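Local coordinates for conserved hypothetical protein (Xanthomonas campestris pv. campestris, PDB 2FUJ) that is a putative acyl-CoA thioesterase with a tetrameric hotdog fold, and probably hydrolyses the thioester bond of fatty acyl-CoA substrates, at residues I15-R18 with W19-D23; L37-A40 with R41-W44. All blocks are in the same frame, centred on the assembly; numbering follows the deposited sequence.

Contact 1 of 2, residues I15-R18 with W19-D23; sequences ISVR and WRDMD
Arg18 and Asp21 are joined by two bonds across a short 3-10 turn, in the loop that leads from the first strand of the hotdog fold to its central helix. The tight part is the loop of atoms between these two residues. Asp21 N donates to Arg18 O (2.9 Å), the i to i+3 bond of the turn. The side chain of Asp21 then turns back in the other direction: with CG beside its own backbone N (chi1 -75°), OD1 accepts the N-H of Arg18 at 2.9 Å. This bond is almost straight, 176° at the hydrogen, yet it meets OD1 from above the carboxylate plane, 68° out of it. The folding back also brings Asp21 CB to 3.0 Å from Arg18 O. At the edge of the turn, Val17 CG1 lies 3.5 Å from Asp21 OD1 and places a methyl beside the polar oxygen. Tyr36 OH of the same chain and Arg18 NH2 of the third subunit also bind OD1.

The looser side belongs to Trp19, which is partly exposed and points away from 15-18, its indole edge-to-face with that of Trp74. The two arginines leave the turn for subunit interfaces instead. Arg20 NH1 bonds to Met22 O of the second subunit. The chain of Arg18, extended from CG to NE, carries its guanidinium away from the turn, and NH2 forms a salt bridge with Asp21 OD1 of the third subunit. Within the turn itself, Asp21 OD2 meets the aliphatic base of this arginine, 3.8 Å from Arg18 CB.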
loop_
_atom_site.group_PDB
_atom_site.type_symbol
_atom_site.label_atom_id
_atom_site.label_comp_id
_atom_site.label_asym_id
_atom_site.label_seq_id
_atom_site.Cartn_x
_atom_site.Cartn_y
_atom_site.Cartn_z
ATOM N N ILE A 15 -8.757 12.986 -7.972
ATOM C CA ILE A 15 -8.352 11.971 -7.012
ATOM C C ILE A 15 -7.660 12.650 -5.847
ATOM O O ILE A 15 -6.780 13.480 -6.046
ATOM C CB ILE A 15 -7.355 10.964 -7.645
ATOM C CG1 ILE A 15 -8.012 10.225 -8.814
ATOM C CG2 ILE A 15 -6.863 9.976 -6.598
ATOM C CD1 ILE A 15 -7.110 9.263 -9.594
ATOM N N SER A 16 -8.064 12.300 -4.631
ATOM C CA SER A 16 -7.451 12.863 -3.444
ATOM C C SER A 16 -6.170 12.108 -3.130
ATOM O O SER A 16 -6.154 10.883 -3.155
ATOM C CB SER A 16 -8.381 12.725 -2.240
ATOM O OG SER A 16 -9.569 13.453 -2.422
ATOM N N VAL A 17 -5.104 12.838 -2.833
ATOM C CA VAL A 17 -3.842 12.209 -2.471
ATOM C C VAL A 17 -3.893 11.956 -0.965
ATOM O O VAL A 17 -4.512 12.724 -0.225
ATOM C CB VAL A 17 -2.633 13.124 -2.795
ATOM C CG1 VAL A 17 -1.360 12.574 -2.162
ATOM C CG2 VAL A 17 -2.451 13.211 -4.291
ATOM N N ARG A 18 -3.254 10.880 -0.518
ATOM C CA ARG A 18 -3.222 10.541 0.896
ATOM C C ARG A 18 -1.806 10.732 1.417
ATOM O O ARG A 18 -0.840 10.591 0.677
ATOM C CB ARG A 18 -3.658 9.091 1.116
ATOM C CG ARG A 18 -5.120 8.798 0.851
ATOM C CD ARG A 18 -5.359 7.304 0.923
ATOM N NE ARG A 18 -6.701 6.916 0.493
ATOM C CZ ARG A 18 -7.090 5.655 0.338
ATOM N NH1 ARG A 18 -6.242 4.665 0.578
ATOM N NH2 ARG A 18 -8.324 5.382 -0.056
ATOM N N TRP A 19 -1.692 11.059 2.699
ATOM C CA TRP A 19 -0.397 11.284 3.312
ATOM C C TRP A 19 0.485 10.044 3.149
ATOM O O TRP A 19 1.682 10.157 2.876
ATOM C CB TRP A 19 -0.579 11.629 4.794
ATOM C CG TRP A 19 0.668 12.073 5.476
ATOM C CD1 TRP A 19 1.239 13.312 5.433
ATOM C CD2 TRP A 19 1.526 11.262 6.278
ATOM N NE1 TRP A 19 2.406 13.321 6.163
ATOM C CE2 TRP A 19 2.603 12.072 6.693
ATOM C CE3 TRP A 19 1.491 9.925 6.686
ATOM C CZ2 TRP A 19 3.637 11.586 7.498
ATOM C CZ3 TRP A 19 2.518 9.445 7.482
ATOM C CH2 TRP A 19 3.574 10.273 7.879
ATOM N N ARG A 20 -0.111 8.869 3.325
ATOM C CA ARG A 20 0.605 7.595 3.193
ATOM C C ARG A 20 1.126 7.352 1.769
ATOM O O ARG A 20 1.941 6.455 1.549
ATOM C CB ARG A 20 -0.322 6.444 3.617
ATOM C CG ARG A 20 0.149 5.041 3.261
ATOM C CD ARG A 20 1.450 4.685 3.961
ATOM N NE ARG A 20 2.025 3.453 3.440
ATOM C CZ ARG A 20 3.331 3.236 3.311
ATOM N NH1 ARG A 20 4.203 4.166 3.674
ATOM N NH2 ARG A 20 3.765 2.103 2.780
ATOM N N ASP A 21 0.651 8.146 0.808
ATOM C CA ASP A 21 1.076 7.998 -0.584
ATOM C C ASP A 21 2.543 8.366 -0.748
ATOM O O ASP A 21 3.205 7.908 -1.674
ATOM C CB ASP A 21 0.238 8.889 -1.510
ATOM C CG ASP A 21 -1.168 8.349 -1.757
ATOM O OD1 ASP A 21 -1.976 9.092 -2.343
ATOM O OD2 ASP A 21 -1.469 7.200 -1.388
ATOM N N MET A 22 3.045 9.209 0.147
ATOM C CA MET A 22 4.437 9.624 0.066
ATOM C C MET A 22 5.376 8.567 0.634
ATOM O O MET A 22 4.976 7.739 1.449
ATOM C CB MET A 22 4.648 10.948 0.815
ATOM C CG MET A 22 3.822 12.125 0.275
ATOM S SD MET A 22 4.299 13.723 1.014
ATOM C CE MET A 22 3.647 13.538 2.673
ATOM N N ASP A 23 6.622 8.589 0.184
ATOM C CA ASP A 23 7.612 7.655 0.690
ATOM C C ASP A 23 8.620 8.425 1.539
ATOM O O ASP A 23 8.474 9.632 1.753
ATOM C CB ASP A 23 8.296 6.907 -0.462
ATOM C CG ASP A 23 8.957 7.835 -1.458
ATOM O OD1 ASP A 23 9.063 7.453 -2.645
ATOM O OD2 ASP A 23 9.387 8.932 -1.062
#

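Contact 2 of 2, residues L37-A40 with R41-W44; sequences LEEA and RVRW
Glu39 and Arg43, one turn apart on the central helix of the hotdog fold, form an intrahelical salt bridge. Glu39 OE2 accepts Arg43 NE at 2.7 Å through its anti lone pair, and the bond is nearly straight (172°). The oxygen lies at the edge of the guanidinium, close to its plane, although the carboxylate as a whole is turned 61° from that plane. Both chains bend at chi2, and in Arg43 this bend (-81°) turns NE toward the carboxylate. A water donates to the same Glu39 OE2 at 2.6 Å and weakly accepts from Arg43 NH2, bridging the pair a second time.

Main-chain bonds follow the alpha-helical i to i+4 pattern. Arg41 N, Val42 N and Arg43 N bind the carbonyl oxygens of Leu37, Glu38 and Glu39, whereas Trp44 N to Ala40 O (3.0 Å) is weak.

Packing contacts join the remaining side chains. Val42 CG2 touches Glu39 O at 3.3 Å. Arg41 bends at chi3 and folds its guanidinium back along the helix, with one face over Glu38 CA, which is 3.8 Å from Arg41 CZ. Glu38 extends away, and its OE2 binds Asn29 ND2 of the fourth subunit.

The polar flank of the helix meets the third subunit: Glu39 OE1 and OE2 bind Trp19 N and Trp74 NE1 of the third subunit, respectively, while Arg43 NH2 forms a salt bridge with Asp77 OD1 and a hydrogen bond with Val17 O, both of that neighbouring subunit. The hydrophobic flank rests on its own sheet, with Leu37 and Ala40 against Val80 of strand 78-87 and Trp44 against Leu10 and Ala11 of strand 9-15.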
loop_
_atom_site.group_PDB
_atom_site.type_symbol
_atom_site.label_atom_id
_atom_site.label_comp_id
_atom_site.label_asym_id
_atom_site.label_seq_id
_atom_site.Cartn_x
_atom_site.Cartn_y
_atom_site.Cartn_z
ATOM N N LEU A 37 -3.911 5.977 -11.680
ATOM C CA LEU A 37 -4.407 5.698 -13.022
ATOM C C LEU A 37 -5.461 4.605 -12.977
ATOM O O LEU A 37 -6.433 4.620 -13.732
ATOM C CB LEU A 37 -3.246 5.289 -13.930
ATOM C CG LEU A 37 -2.206 6.387 -14.126
ATOM C CD1 LEU A 37 -1.039 5.861 -14.943
ATOM C CD2 LEU A 37 -2.858 7.576 -14.816
ATOM N N GLU A 38 -5.259 3.648 -12.077
ATOM C CA GLU A 38 -6.197 2.554 -11.907
ATOM C C GLU A 38 -7.535 3.095 -11.403
ATOM O O GLU A 38 -8.586 2.813 -11.979
ATOM C CB GLU A 38 -5.614 1.556 -10.905
ATOM C CG GLU A 38 -6.484 0.380 -10.559
ATOM C CD GLU A 38 -5.830 -0.474 -9.489
ATOM O OE1 GLU A 38 -5.803 -0.043 -8.318
ATOM O OE2 GLU A 38 -5.321 -1.562 -9.824
ATOM N N GLU A 39 -7.491 3.888 -10.334
ATOM C CA GLU A 39 -8.714 4.453 -9.766
ATOM C C GLU A 39 -9.491 5.231 -10.824
ATOM O O GLU A 39 -10.707 5.101 -10.933
ATOM C CB GLU A 39 -8.384 5.373 -8.588
ATOM C CG GLU A 39 -9.597 5.781 -7.740
ATOM C CD GLU A 39 -10.315 4.593 -7.112
ATOM O OE1 GLU A 39 -9.677 3.535 -6.924
ATOM O OE2 GLU A 39 -11.521 4.721 -6.795
ATOM N N ALA A 40 -8.784 6.037 -11.606
ATOM C CA ALA A 40 -9.433 6.821 -12.653
ATOM C C ALA A 40 -10.140 5.909 -13.654
ATOM O O ALA A 40 -11.268 6.178 -14.048
ATOM C CB ALA A 40 -8.406 7.704 -13.374
ATOM N N ARG A 41 -9.488 4.822 -14.056
ATOM C CA ARG A 41 -10.112 3.908 -15.013
ATOM C C ARG A 41 -11.404 3.268 -14.503
ATOM O O ARG A 41 -12.399 3.188 -15.234
ATOM C CB ARG A 41 -9.144 2.797 -15.423
ATOM C CG ARG A 41 -7.943 3.264 -16.212
ATOM C CD ARG A 41 -7.344 2.110 -17.007
ATOM N NE ARG A 41 -7.005 0.980 -16.150
ATOM C CZ ARG A 41 -5.930 0.927 -15.368
ATOM N NH1 ARG A 41 -5.074 1.940 -15.336
ATOM N NH2 ARG A 41 -5.714 -0.144 -14.616
ATOM N N VAL A 42 -11.396 2.802 -13.257
ATOM C CA VAL A 42 -12.584 2.162 -12.694
ATOM C C VAL A 42 -13.673 3.156 -12.274
ATOM O O VAL A 42 -14.868 2.848 -12.343
ATOM C CB VAL A 42 -12.205 1.238 -11.497
ATOM C CG1 VAL A 42 -11.153 0.230 -11.943
ATOM C CG2 VAL A 42 -11.685 2.057 -10.330
ATOM N N ARG A 43 -13.273 4.343 -11.832
ATOM C CA ARG A 43 -14.249 5.358 -11.446
ATOM C C ARG A 43 -14.941 5.793 -12.732
ATOM O O ARG A 43 -16.098 6.222 -12.719
ATOM C CB ARG A 43 -13.552 6.553 -10.790
ATOM C CG ARG A 43 -13.090 6.304 -9.357
ATOM C CD ARG A 43 -14.225 6.471 -8.360
ATOM N NE ARG A 43 -13.824 6.145 -6.989
ATOM C CZ ARG A 43 -14.550 6.423 -5.910
ATOM N NH1 ARG A 43 -15.716 7.040 -6.042
ATOM N NH2 ARG A 43 -14.114 6.082 -4.699
ATOM N N TRP A 44 -14.216 5.654 -13.840
ATOM C CA TRP A 44 -14.708 6.009 -15.168
ATOM C C TRP A 44 -15.752 5.012 -15.641
ATOM O O TRP A 44 -16.828 5.400 -16.095
ATOM C CB TRP A 44 -13.547 6.050 -16.167
ATOM C CG TRP A 44 -13.975 6.119 -17.608
ATOM C CD1 TRP A 44 -14.840 7.022 -18.167
ATOM C CD2 TRP A 44 -13.562 5.249 -18.673
ATOM N NE1 TRP A 44 -14.991 6.766 -19.510
ATOM C CE2 TRP A 44 -14.221 5.684 -19.848
ATOM C CE3 TRP A 44 -12.704 4.140 -18.748
ATOM C CZ2 TRP A 44 -14.048 5.048 -21.087
ATOM C CZ3 TRP A 44 -12.532 3.505 -19.976
ATOM C CH2 TRP A 44 -13.205 3.965 -21.132
HETATM O O HOH W 1 -11.323 6.713 -5.102
#

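Overall arrangement
From the N terminus, strand 9-15 runs into contact 1, which closes a short turn in the loop beyond it. The chain then enters helix 30-47, where contact 2 closes a single helical turn. The two follow in series, neither nesting nor crossing, with centres about 16 Å apart. They meet where Ile15 CD1, at the end of the strand, packs 4.2 Å from Glu39 CB on the helix. Contact 1 lies in the connection from strand to helix, and contact 2 within the helix that the hotdog sheet wraps. Both face the third subunit, so the loop of one chain and the helix of another meet in the tetramer.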